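Local coordinates for Slr0280 protein (Synechocystis sp., PDB 5H3K), which is of unknown function but carries a phosphodiester glycosidase (NAGPA-type) domain and so may act on glycosidic phosphodiester bonds, at residues 56-61 against 87-92; 144-149 against 174-179; 81-86 against 587-592; 64-69 against 122-127. All blocks are in the same frame, centred on the assembly; numbering follows the deposited sequence.

Interaction 1 of 4, residues 56-61 against 87-92; sequences ISIDGK and QFLGLD
Ile56 enters from the strand with its CD1 methyl leading. Its CG1 branch occupies the crowded position between the backbone N and the carbonyl carbon (chi1 61°), and the extended chain carries Ile56 CD1 to 3.9 Å from Leu89 CD2, with a looser approach to Phe88 CB. Ser57 points its side chain off the opposite face, while its backbone bonds laterally in the sheet to Leu144 and Met146. At Ile58 the CG1 branch lies anti to the carbonyl carbon (chi1 -59°), and its CD1 also ends 3.9 Å from Leu89 CD2, so that one leucine methyl meets the tips of both isoleucines, the chains crossing obliquely. Ile58 CD1 further sits 3.7 Å from Phe88 O. Beyond it a type I' turn from Ile58 to Lys61, closed by Ile58 N to Lys61 O (2.9 Å) and Lys61 N to Ile58 O, reverses the chain into strand 61-72. On the other segment Gly90, with positive phi, first leaves helical geometry. The Phe88 ring leads away from strand 55-58 onto Pro64 and Val65 of strand 61-72. With aliphatic carbons making the side-chain contacts and no polar pair between the segments, the junction probably rests on shape and water exclusion.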
loop_
_atom_site.group_PDB
_atom_site.type_symbol
_atom_site.label_atom_id
_atom_site.label_comp_id
_atom_site.label_asym_id
_atom_site.label_seq_id
_atom_site.Cartn_x
_atom_site.Cartn_y
_atom_site.Cartn_z
ATOM N N ILE A 56 2.741 7.428 -19.908
ATOM C CA ILE A 56 3.660 7.353 -21.034
ATOM C C ILE A 56 3.025 6.424 -22.051
ATOM O O ILE A 56 2.220 5.557 -21.687
ATOM C CB ILE A 56 5.071 6.862 -20.631
ATOM C CG1 ILE A 56 5.029 5.456 -20.029
ATOM C CG2 ILE A 56 5.713 7.843 -19.655
ATOM C CD1 ILE A 56 6.421 4.830 -19.859
ATOM N N SER A 57 3.354 6.615 -23.324
ATOM C CA SER A 57 2.793 5.775 -24.373
ATOM C C SER A 57 3.898 4.996 -25.065
ATOM O O SER A 57 4.918 5.564 -25.446
ATOM C CB SER A 57 2.033 6.625 -25.384
ATOM O OG SER A 57 1.499 5.795 -26.394
ATOM N N ILE A 58 3.702 3.686 -25.204
ATOM C CA ILE A 58 4.652 2.817 -25.890
ATOM C C ILE A 58 3.895 1.938 -26.883
ATOM O O ILE A 58 3.002 1.183 -26.484
ATOM C CB ILE A 58 5.375 1.880 -24.903
ATOM C CG1 ILE A 58 6.143 2.680 -23.844
ATOM C CG2 ILE A 58 6.313 0.956 -25.650
ATOM C CD1 ILE A 58 6.847 1.805 -22.811
ATOM N N ASP A 59 4.251 2.028 -28.163
ATOM C CA ASP A 59 3.553 1.275 -29.208
ATOM C C ASP A 59 2.031 1.485 -29.135
ATOM O O ASP A 59 1.261 0.542 -29.260
ATOM C CB ASP A 59 3.910 -0.219 -29.132
ATOM C CG ASP A 59 3.439 -1.003 -30.349
ATOM O OD1 ASP A 59 3.097 -0.365 -31.371
ATOM O OD2 ASP A 59 3.415 -2.255 -30.289
ATOM N N GLY A 60 1.606 2.725 -28.903
ATOM C CA GLY A 60 0.194 3.067 -28.917
ATOM C C GLY A 60 -0.606 2.685 -27.684
ATOM O O GLY A 60 -1.832 2.834 -27.664
ATOM N N LYS A 61 0.070 2.183 -26.654
ATOM C CA LYS A 61 -0.609 1.832 -25.409
ATOM C C LYS A 61 -0.095 2.707 -24.270
ATOM O O LYS A 61 1.098 2.992 -24.195
ATOM C CB LYS A 61 -0.416 0.349 -25.083
ATOM C CG LYS A 61 -0.928 -0.587 -26.170
ATOM C CD LYS A 61 -2.326 -0.195 -26.656
ATOM C CE LYS A 61 -3.452 -0.875 -25.865
ATOM N NZ LYS A 61 -4.787 -0.749 -26.555
ATOM N N GLN A 87 9.746 -0.360 -13.955
ATOM C CA GLN A 87 8.721 -1.360 -14.225
ATOM C C GLN A 87 8.171 -1.354 -15.631
ATOM O O GLN A 87 7.708 -2.384 -16.111
ATOM C CB GLN A 87 7.588 -1.250 -13.210
ATOM C CG GLN A 87 8.005 -1.819 -11.879
ATOM C CD GLN A 87 6.919 -1.754 -10.857
ATOM O OE1 GLN A 87 5.742 -1.985 -11.153
ATOM N NE2 GLN A 87 7.300 -1.433 -9.635
ATOM N N PHE A 88 8.225 -0.209 -16.295
ATOM C CA PHE A 88 7.614 -0.094 -17.612
ATOM C C PHE A 88 8.606 0.100 -18.755
ATOM O O PHE A 88 8.254 -0.104 -19.918
ATOM C CB PHE A 88 6.540 0.993 -17.593
ATOM C CG PHE A 88 5.338 0.627 -16.754
ATOM C CD1 PHE A 88 4.282 -0.094 -17.301
ATOM C CD2 PHE A 88 5.269 0.995 -15.418
ATOM C CE1 PHE A 88 3.172 -0.425 -16.531
ATOM C CE2 PHE A 88 4.171 0.668 -14.643
ATOM C CZ PHE A 88 3.116 -0.048 -15.200
ATOM N N LEU A 89 9.844 0.465 -18.433
ATOM C CA LEU A 89 10.900 0.521 -19.448
ATOM C C LEU A 89 11.879 -0.641 -19.306
ATOM O O LEU A 89 12.501 -1.050 -20.288
ATOM C CB LEU A 89 11.668 1.839 -19.403
ATOM C CG LEU A 89 10.890 3.146 -19.504
ATOM C CD1 LEU A 89 11.855 4.281 -19.773
ATOM C CD2 LEU A 89 9.814 3.069 -20.580
ATOM N N GLY A 90 12.021 -1.161 -18.087
ATOM C CA GLY A 90 12.973 -2.217 -17.797
ATOM C C GLY A 90 14.343 -1.746 -17.327
ATOM O O GLY A 90 15.307 -2.504 -17.395
ATOM N N LEU A 91 14.441 -0.511 -16.841
ATOM C CA LEU A 91 15.708 -0.039 -16.269
ATOM C C LEU A 91 16.053 -0.800 -14.997
ATOM O O LEU A 91 15.232 -0.890 -14.087
ATOM C CB LEU A 91 15.639 1.443 -15.903
ATOM C CG LEU A 91 15.308 2.525 -16.921
ATOM C CD1 LEU A 91 15.711 3.895 -16.359
ATOM C CD2 LEU A 91 15.950 2.275 -18.278
ATOM N N ASP A 92 17.262 -1.344 -14.918
ATOM C CA ASP A 92 17.718 -1.975 -13.681
ATOM C C ASP A 92 18.274 -0.858 -12.808
ATOM O O ASP A 92 19.261 -0.223 -13.177
ATOM C CB ASP A 92 18.800 -3.023 -13.982
ATOM C CG ASP A 92 19.198 -3.859 -12.754
ATOM O OD1 ASP A 92 18.535 -3.773 -11.690
ATOM O OD2 ASP A 92 20.179 -4.637 -12.865
#

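Interaction 2 of 4, residues 144-149 against 174-179; sequences LVMPNT and PAFWQV
A single direct hydrogen bond joins the two segments: Thr149 OG1 donates to Pro174 O over 2.8 Å, lying in the carbonyl plane at a C=O...donor angle of 152°. The hydroxyl occupies the crowded position between the backbone N and the carbonyl carbon (chi1 72°), which aims it at segment 174-179. A water extends this link, donating to Thr149 OG1 (3.0 Å) and accepting from Phe176 N (2.9 Å), so the threonine oxygen serves as both donor and acceptor. The rest of the contact gathers round the Phe176 ring. Thr149 CG2 lies over one face, 4.1 Å from Phe176 CE2, while a polar atom, the carbonyl oxygen Pro147 O, approaches the ring edge near its plane, 3.6 Å from the same CE2. Met146, bent at chi2 and chi3, curls its methyl back so that CE comes obliquely to 3.9 Å from Phe176 CZ, and Pro147 CD adds a further carbon contact. Trp106 also meets this ring, with the planes inclined by about 20°. A valine at Thr149 removes OG1 and with it the bond to Pro174 O and the hold on the water, which would probably loosen the polar side of the junction. Beside the packed aromatic ring, one hydroxyl, used as donor and acceptor, thus fastens the loop after strand 143-145 to two backbone points of the facing segment.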
loop_
_atom_site.group_PDB
_atom_site.type_symbol
_atom_site.label_atom_id
_atom_site.label_comp_id
_atom_site.label_asym_id
_atom_site.label_seq_id
_atom_site.Cartn_x
_atom_site.Cartn_y
_atom_site.Cartn_z
ATOM N N LEU A 144 3.496 11.304 -22.223
ATOM C CA LEU A 144 4.804 11.392 -22.865
ATOM C C LEU A 144 4.944 10.240 -23.850
ATOM O O LEU A 144 4.828 9.074 -23.468
ATOM C CB LEU A 144 5.922 11.321 -21.824
ATOM C CG LEU A 144 7.384 11.292 -22.304
ATOM C CD1 LEU A 144 7.790 12.614 -22.953
ATOM C CD2 LEU A 144 8.308 10.988 -21.138
ATOM N N VAL A 145 5.195 10.547 -25.119
ATOM C CA VAL A 145 5.311 9.493 -26.117
ATOM C C VAL A 145 6.740 8.970 -26.181
ATOM O O VAL A 145 7.668 9.710 -26.520
ATOM C CB VAL A 145 4.863 9.986 -27.515
ATOM C CG1 VAL A 145 4.941 8.845 -28.531
ATOM C CG2 VAL A 145 3.451 10.546 -27.444
ATOM N N MET A 146 6.919 7.696 -25.848
ATOM C CA MET A 146 8.248 7.101 -25.838
ATOM C C MET A 146 8.735 6.871 -27.269
ATOM O O MET A 146 7.939 6.595 -28.171
ATOM C CB MET A 146 8.263 5.797 -25.032
ATOM C CG MET A 146 7.801 5.958 -23.584
ATOM S SD MET A 146 8.780 7.172 -22.664
ATOM C CE MET A 146 10.393 6.405 -22.746
ATOM N N PRO A 147 10.050 6.987 -27.484
ATOM C CA PRO A 147 10.553 6.929 -28.856
ATOM C C PRO A 147 10.555 5.504 -29.389
ATOM O O PRO A 147 10.600 4.545 -28.614
ATOM C CB PRO A 147 11.988 7.447 -28.720
ATOM C CG PRO A 147 12.394 7.066 -27.317
ATOM C CD PRO A 147 11.134 7.136 -26.491
ATOM N N ASN A 148 10.501 5.379 -30.709
ATOM C CA ASN A 148 10.639 4.092 -31.378
ATOM C C ASN A 148 12.108 3.649 -31.380
ATOM O O ASN A 148 12.970 4.335 -31.924
ATOM C CB ASN A 148 10.115 4.225 -32.810
ATOM C CG ASN A 148 9.856 2.885 -33.476
ATOM O OD1 ASN A 148 9.977 1.824 -32.855
ATOM N ND2 ASN A 148 9.496 2.931 -34.758
ATOM N N THR A 149 12.417 2.523 -30.749
ATOM C CA THR A 149 13.793 2.050 -30.774
ATOM C C THR A 149 14.096 1.152 -31.979
ATOM O O THR A 149 15.250 0.759 -32.182
ATOM C CB THR A 149 14.165 1.306 -29.487
ATOM O OG1 THR A 149 13.496 0.041 -29.468
ATOM C CG2 THR A 149 13.774 2.135 -28.258
ATOM N N PRO A 174 18.183 -1.983 -28.415
ATOM C CA PRO A 174 17.566 -1.971 -27.083
ATOM C C PRO A 174 16.053 -1.860 -27.210
ATOM O O PRO A 174 15.551 -1.301 -28.196
ATOM C CB PRO A 174 18.127 -0.696 -26.454
ATOM C CG PRO A 174 19.464 -0.518 -27.113
ATOM C CD PRO A 174 19.225 -0.949 -28.555
ATOM N N ALA A 175 15.332 -2.388 -26.229
ATOM C CA ALA A 175 13.881 -2.382 -26.291
ATOM C C ALA A 175 13.285 -2.192 -24.905
ATOM O O ALA A 175 13.771 -2.763 -23.936
ATOM C CB ALA A 175 13.372 -3.683 -26.916
ATOM N N PHE A 176 12.245 -1.375 -24.812
ATOM C CA PHE A 176 11.516 -1.245 -23.557
ATOM C C PHE A 176 10.772 -2.545 -23.272
ATOM O O PHE A 176 10.294 -3.209 -24.194
ATOM C CB PHE A 176 10.528 -0.099 -23.656
ATOM C CG PHE A 176 11.166 1.216 -23.993
ATOM C CD1 PHE A 176 12.310 1.630 -23.326
ATOM C CD2 PHE A 176 10.638 2.024 -24.986
ATOM C CE1 PHE A 176 12.911 2.850 -23.625
ATOM C CE2 PHE A 176 11.231 3.255 -25.294
ATOM C CZ PHE A 176 12.368 3.662 -24.612
ATOM N N TRP A 177 10.667 -2.908 -22.001
ATOM C CA TRP A 177 9.959 -4.127 -21.639
ATOM C C TRP A 177 9.369 -4.027 -20.238
ATOM O O TRP A 177 9.782 -3.181 -19.434
ATOM C CB TRP A 177 10.894 -5.344 -21.754
ATOM C CG TRP A 177 12.136 -5.193 -20.929
ATOM C CD1 TRP A 177 13.307 -4.575 -21.301
ATOM C CD2 TRP A 177 12.326 -5.643 -19.582
ATOM N NE1 TRP A 177 14.215 -4.629 -20.264
ATOM C CE2 TRP A 177 13.643 -5.275 -19.209
ATOM C CE3 TRP A 177 11.517 -6.323 -18.667
ATOM C CZ2 TRP A 177 14.158 -5.570 -17.942
ATOM C CZ3 TRP A 177 12.038 -6.610 -17.410
ATOM C CH2 TRP A 177 13.346 -6.228 -17.059
ATOM N N GLN A 178 8.393 -4.890 -19.957
ATOM C CA GLN A 178 7.817 -5.002 -18.628
ATOM C C GLN A 178 7.484 -6.464 -18.364
ATOM O O GLN A 178 7.440 -7.279 -19.299
ATOM C CB GLN A 178 6.559 -4.136 -18.523
ATOM C CG GLN A 178 5.484 -4.488 -19.537
ATOM C CD GLN A 178 4.301 -3.519 -19.516
ATOM O OE1 GLN A 178 3.263 -3.798 -18.913
ATOM N NE2 GLN A 178 4.455 -2.380 -20.183
ATOM N N VAL A 179 7.274 -6.806 -17.094
ATOM C CA VAL A 179 6.960 -8.181 -16.723
ATOM C C VAL A 179 5.881 -8.196 -15.648
ATOM O O VAL A 179 5.922 -7.396 -14.721
ATOM C CB VAL A 179 8.241 -8.972 -16.288
ATOM C CG1 VAL A 179 9.039 -8.206 -15.238
ATOM C CG2 VAL A 179 7.889 -10.387 -15.797
HETATM O O HOH W 1 11.429 -0.483 -27.427
#

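Interaction 3 of 4, residues 81-86 against 587-592; sequences GDTGAM and GGQLLD
The start of helix 82-89, entered directly from strand 75-81 with Gly81 at the N-cap, packs against the weakly bonded strand 589-590, which belongs to the phosphodiester glycosidase family region. Thr83 and Gln589 carry most of the contact, sliding past each other in opposite directions. With OG1 in the crowded position between its backbone N and carbonyl carbon (chi1 52°), Thr83 sets that oxygen 3.3 Å from Gln589 CG, and its CB also rests on the glutamine chain. The same hydroxyl is hydrogen-bonded to Leu586 O. A water donates to Thr83 OG1 and to Gly587 O, 2.8 Å from each, and so bridges the two segments. The other branch, Thr83 CG2, lies 3.9 Å from Leu591 CD2; these two side chains cross at about a right angle, beside Trp281 of strand 279-288.

Gln589 bends at chi2 (-68°) and passes along the first turn: its CG is 3.7 Å from Gly84 N, and its NE2 is 3.8 Å from Gly84 CA. A CB on Gly84 would meet that amide nitrogen at close range and crowd Gly81 O as well. The amide end is held by partners beyond the helix, NE2 by Pro64 O and OE1 by Arg330. Within the helix, Ala85 N bonds to Gly81 O at 2.8 Å, closing the first turn. The arrangement is that of a strand-turn-helix unit whose glycine-containing helix start is packed against side chains of a short strand some 500 residues later.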
loop_
_atom_site.group_PDB
_atom_site.type_symbol
_atom_site.label_atom_id
_atom_site.label_comp_id
_atom_site.label_asym_id
_atom_site.label_seq_id
_atom_site.Cartn_x
_atom_site.Cartn_y
_atom_site.Cartn_z
ATOM N N GLY A 81 9.410 8.940 -13.229
ATOM C CA GLY A 81 9.402 8.344 -11.896
ATOM C C GLY A 81 10.219 7.066 -11.873
ATOM O O GLY A 81 10.036 6.196 -12.735
ATOM N N ASP A 82 11.139 6.953 -10.915
ATOM C CA ASP A 82 12.116 5.867 -10.950
ATOM C C ASP A 82 11.499 4.473 -10.939
ATOM O O ASP A 82 11.866 3.610 -11.749
ATOM C CB ASP A 82 13.212 6.043 -9.861
ATOM C CG ASP A 82 12.705 5.895 -8.422
ATOM O OD1 ASP A 82 11.491 6.043 -8.117
ATOM O OD2 ASP A 82 13.577 5.640 -7.559
ATOM N N THR A 83 10.538 4.261 -10.045
ATOM C CA THR A 83 9.915 2.950 -9.938
ATOM C C THR A 83 9.082 2.677 -11.185
ATOM O O THR A 83 8.881 1.518 -11.575
ATOM C CB THR A 83 9.077 2.827 -8.648
ATOM O OG1 THR A 83 8.167 3.929 -8.557
ATOM C CG2 THR A 83 9.977 2.847 -7.427
ATOM N N GLY A 84 8.621 3.746 -11.827
ATOM C CA GLY A 84 7.878 3.624 -13.073
ATOM C C GLY A 84 8.786 3.279 -14.239
ATOM O O GLY A 84 8.456 2.419 -15.061
ATOM N N ALA A 85 9.945 3.930 -14.308
ATOM C CA ALA A 85 10.908 3.630 -15.369
ATOM C C ALA A 85 11.386 2.189 -15.234
ATOM O O ALA A 85 11.562 1.482 -16.232
ATOM C CB ALA A 85 12.086 4.592 -15.320
ATOM N N MET A 86 11.583 1.756 -13.991
ATOM C CA MET A 86 12.031 0.405 -13.706
ATOM C C MET A 86 11.023 -0.612 -14.222
ATOM O O MET A 86 11.390 -1.590 -14.885
ATOM C CB MET A 86 12.236 0.227 -12.201
ATOM C CG MET A 86 12.795 -1.137 -11.817
ATOM S SD MET A 86 13.017 -1.326 -10.035
ATOM C CE MET A 86 11.299 -1.306 -9.483
ATOM N N GLY A 587 6.501 5.872 -5.009
ATOM C CA GLY A 587 6.350 6.704 -6.193
ATOM C C GLY A 587 5.191 6.244 -7.066
ATOM O O GLY A 587 5.268 6.300 -8.296
ATOM N N GLY A 588 4.127 5.757 -6.435
ATOM C CA GLY A 588 2.945 5.327 -7.169
ATOM C C GLY A 588 3.075 4.038 -7.974
ATOM O O GLY A 588 2.330 3.842 -8.943
ATOM N N GLN A 589 4.004 3.164 -7.582
ATOM C CA GLN A 589 4.155 1.849 -8.207
ATOM C C GLN A 589 4.292 0.803 -7.124
ATOM O O GLN A 589 4.928 1.053 -6.111
ATOM C CB GLN A 589 5.392 1.779 -9.111
ATOM C CG GLN A 589 5.468 2.878 -10.173
ATOM C CD GLN A 589 4.395 2.761 -11.242
ATOM O OE1 GLN A 589 3.717 1.734 -11.364
ATOM N NE2 GLN A 589 4.243 3.817 -12.034
ATOM N N LEU A 590 3.721 -0.380 -7.340
ATOM C CA LEU A 590 3.903 -1.476 -6.381
ATOM C C LEU A 590 5.310 -2.041 -6.439
ATOM O O LEU A 590 5.843 -2.297 -7.528
ATOM C CB LEU A 590 2.913 -2.617 -6.642
ATOM C CG LEU A 590 1.433 -2.410 -6.349
ATOM C CD1 LEU A 590 0.686 -3.764 -6.465
ATOM C CD2 LEU A 590 1.229 -1.771 -4.982
ATOM N N LEU A 591 5.906 -2.258 -5.272
ATOM C CA LEU A 591 7.272 -2.773 -5.188
ATOM C C LEU A 591 7.315 -4.280 -5.019
ATOM O O LEU A 591 8.267 -4.932 -5.447
ATOM C CB LEU A 591 8.000 -2.151 -3.989
ATOM C CG LEU A 591 8.283 -0.647 -3.986
ATOM C CD1 LEU A 591 9.142 -0.292 -2.779
ATOM C CD2 LEU A 591 8.980 -0.262 -5.280
ATOM N N ASP A 592 6.282 -4.830 -4.390
ATOM C CA ASP A 592 6.358 -6.165 -3.796
ATOM C C ASP A 592 5.649 -7.267 -4.570
ATOM O O ASP A 592 5.896 -8.450 -4.320
ATOM C CB ASP A 592 5.748 -6.121 -2.394
ATOM C CG ASP A 592 4.265 -5.749 -2.421
ATOM O OD1 ASP A 592 3.927 -4.659 -2.946
ATOM O OD2 ASP A 592 3.436 -6.546 -1.927
HETATM O O HOH W 2 7.583 6.385 -9.838
#

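Interaction 4 of 4, residues 64-69 against 122-127; sequences PVAWGQ and NRYLDV
Asn122 opens the strand with its side chain directed at the facing strand, CG anti to the carbonyl carbon (chi1 -57°), bringing the carboxamide end over the methyl of Ala66. Arg123 points off the other side, where it forms a salt bridge with Asp82. The principal partner is Tyr124, whose ring stands off the strand with CG likewise anti to the carbonyl carbon (chi1 -64°). Its CE1 reaches 3.7 Å from Trp67 C and 3.8 Å from Trp67 N, the latter lying at the ring edge in plane, and it comes 3.9 Å from Ala66 CB. The phenol oxygen Tyr124 OH is 3.8 Å from Ala66 CB and 2.6 Å from a water that donates to Trp67 O at 2.9 Å, so one water links phenol and strand backbone. Strands 64-69 and 122-126 belong to one mixed sheet, but they are not paired with each other: strand 75-81 pairs with both, and their axes stand 7.8 Å apart at closest approach, crossing at -61°. The tyrosine reaches from one to the other across the angle between them, and the ring of Phe49 meets it edge-to-face. A leucine at Tyr124 lacks the phenol oxygen and the ring, so it would probably leave that water less well held and the backbone of Ala66 to Gly68 less well packed. Farther on, Leu125 turns to strand 112-119, and Asp126 forms a salt bridge with Arg77.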
loop_
_atom_site.group_PDB
_atom_site.type_symbol
_atom_site.label_atom_id
_atom_site.label_comp_id
_atom_site.label_asym_id
_atom_site.label_seq_id
_atom_site.Cartn_x
_atom_site.Cartn_y
_atom_site.Cartn_z
ATOM N N PRO A 64 0.768 3.776 -16.680
ATOM C CA PRO A 64 0.819 4.752 -15.582
ATOM C C PRO A 64 2.256 4.994 -15.111
ATOM O O PRO A 64 2.775 4.249 -14.278
ATOM C CB PRO A 64 0.011 4.072 -14.479
ATOM C CG PRO A 64 0.220 2.581 -14.742
ATOM C CD PRO A 64 0.270 2.455 -16.243
ATOM N N VAL A 65 2.897 6.019 -15.665
ATOM C CA VAL A 65 4.251 6.395 -15.276
ATOM C C VAL A 65 4.324 7.914 -15.146
ATOM O O VAL A 65 3.987 8.635 -16.092
ATOM C CB VAL A 65 5.309 5.941 -16.312
ATOM C CG1 VAL A 65 6.692 6.471 -15.922
ATOM C CG2 VAL A 65 5.337 4.427 -16.443
ATOM N N ALA A 66 4.759 8.404 -13.985
ATOM C CA ALA A 66 4.906 9.845 -13.803
ATOM C C ALA A 66 6.082 10.359 -14.633
ATOM O O ALA A 66 7.149 9.739 -14.671
ATOM C CB ALA A 66 5.108 10.179 -12.326
ATOM N N TRP A 67 5.891 11.493 -15.298
ATOM C CA TRP A 67 6.979 12.124 -16.033
ATOM C C TRP A 67 6.920 13.635 -15.872
ATOM O O TRP A 67 5.870 14.208 -15.546
ATOM C CB TRP A 67 6.936 11.744 -17.521
ATOM C CG TRP A 67 5.701 12.217 -18.182
ATOM C CD1 TRP A 67 4.519 11.548 -18.280
ATOM C CD2 TRP A 67 5.508 13.479 -18.837
ATOM N NE1 TRP A 67 3.599 12.317 -18.951
ATOM C CE2 TRP A 67 4.181 13.505 -19.306
ATOM C CE3 TRP A 67 6.329 14.586 -19.072
ATOM C CZ2 TRP A 67 3.654 14.601 -19.996
ATOM C CZ3 TRP A 67 5.804 15.670 -19.761
ATOM C CH2 TRP A 67 4.478 15.670 -20.207
ATOM N N GLY A 68 8.065 14.271 -16.076
ATOM C CA GLY A 68 8.141 15.720 -16.085
ATOM C C GLY A 68 9.276 16.178 -16.981
ATOM O O GLY A 68 10.265 15.461 -17.160
ATOM N N GLN A 69 9.126 17.366 -17.558
ATOM C CA GLN A 69 10.169 17.951 -18.386
ATOM C C GLN A 69 10.523 19.328 -17.859
ATOM O O GLN A 69 9.646 20.078 -17.423
ATOM C CB GLN A 69 9.728 18.028 -19.855
ATOM C CG GLN A 69 9.781 16.695 -20.577
ATOM C CD GLN A 69 9.314 16.782 -22.022
ATOM O OE1 GLN A 69 8.441 17.585 -22.361
ATOM N NE2 GLN A 69 9.898 15.953 -22.881
ATOM N N ASN A 122 7.023 12.019 -6.338
ATOM C CA ASN A 122 7.865 11.105 -7.109
ATOM C C ASN A 122 9.330 11.496 -7.191
ATOM O O ASN A 122 9.681 12.673 -7.100
ATOM C CB ASN A 122 7.328 10.971 -8.537
ATOM C CG ASN A 122 5.892 10.509 -8.575
ATOM O OD1 ASN A 122 5.540 9.491 -7.977
ATOM N ND2 ASN A 122 5.048 11.263 -9.262
ATOM N N ARG A 123 10.172 10.491 -7.408
ATOM C CA ARG A 123 11.607 10.688 -7.636
ATOM C C ARG A 123 11.872 10.517 -9.133
ATOM O O ARG A 123 11.829 9.400 -9.659
ATOM C CB ARG A 123 12.396 9.644 -6.847
ATOM C CG ARG A 123 13.911 9.694 -7.038
ATOM C CD ARG A 123 14.565 8.540 -6.302
ATOM N NE ARG A 123 16.029 8.602 -6.282
ATOM C CZ ARG A 123 16.829 7.639 -6.737
ATOM N NH1 ARG A 123 16.315 6.532 -7.261
ATOM N NH2 ARG A 123 18.148 7.775 -6.661
ATOM N N TYR A 124 12.163 11.615 -9.822
ATOM C CA TYR A 124 12.308 11.588 -11.285
ATOM C C TYR A 124 13.749 11.335 -11.725
ATOM O O TYR A 124 14.676 11.988 -11.236
ATOM C CB TYR A 124 11.792 12.899 -11.891
ATOM C CG TYR A 124 10.310 13.100 -11.679
ATOM C CD1 TYR A 124 9.387 12.659 -12.617
ATOM C CD2 TYR A 124 9.828 13.707 -10.522
ATOM C CE1 TYR A 124 8.026 12.829 -12.414
ATOM C CE2 TYR A 124 8.477 13.877 -10.313
ATOM C CZ TYR A 124 7.580 13.443 -11.262
ATOM O OH TYR A 124 6.226 13.617 -11.041
ATOM N N LEU A 125 13.933 10.370 -12.627
ATOM C CA LEU A 125 15.252 10.092 -13.199
ATOM C C LEU A 125 15.389 10.789 -14.550
ATOM O O LEU A 125 14.533 10.646 -15.417
ATOM C CB LEU A 125 15.483 8.577 -13.365
ATOM C CG LEU A 125 15.375 7.649 -12.143
ATOM C CD1 LEU A 125 15.735 6.199 -12.509
ATOM C CD2 LEU A 125 16.232 8.123 -10.967
ATOM N N ASP A 126 16.462 11.554 -14.725
ATOM C CA ASP A 126 16.704 12.270 -15.982
ATOM C C ASP A 126 17.188 11.267 -17.028
ATOM O O ASP A 126 18.344 10.824 -16.997
ATOM C CB ASP A 126 17.737 13.386 -15.751
ATOM C CG ASP A 126 17.966 14.258 -16.985
ATOM O OD1 ASP A 126 17.828 13.764 -18.123
ATOM O OD2 ASP A 126 18.303 15.451 -16.813
ATOM N N VAL A 127 16.295 10.897 -17.945
ATOM C CA VAL A 127 16.597 9.861 -18.937
ATOM C C VAL A 127 16.978 10.450 -20.298
ATOM O O VAL A 127 17.079 9.720 -21.287
ATOM C CB VAL A 127 15.409 8.880 -19.120
ATOM C CG1 VAL A 127 15.102 8.160 -17.803
ATOM C CG2 VAL A 127 14.182 9.617 -19.641
HETATM O O HOH W 3 4.565 13.896 -12.985
#

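How the interactions relate
All four contacts are largely buried, and they differ mainly in chemistry. Interaction 1 is apolar side-chain packing, interactions 3 and 4 combine close packing with one bridging water each, and interaction 2 has both a direct hydrogen bond and a bridging water. Helix 82-89 serves interactions 1 and 3, its end in the first and its start in the second. Interactions 1, 2 and 4 all reach the same sheet, with 55-58 lying next to both 143-145 and 61-72. Interaction 3, nearest the chain's centre, joins this N-terminal region to residues some 500 positions later; Pro64 O, bonded to Gln589 NE2, connects it to interaction 4.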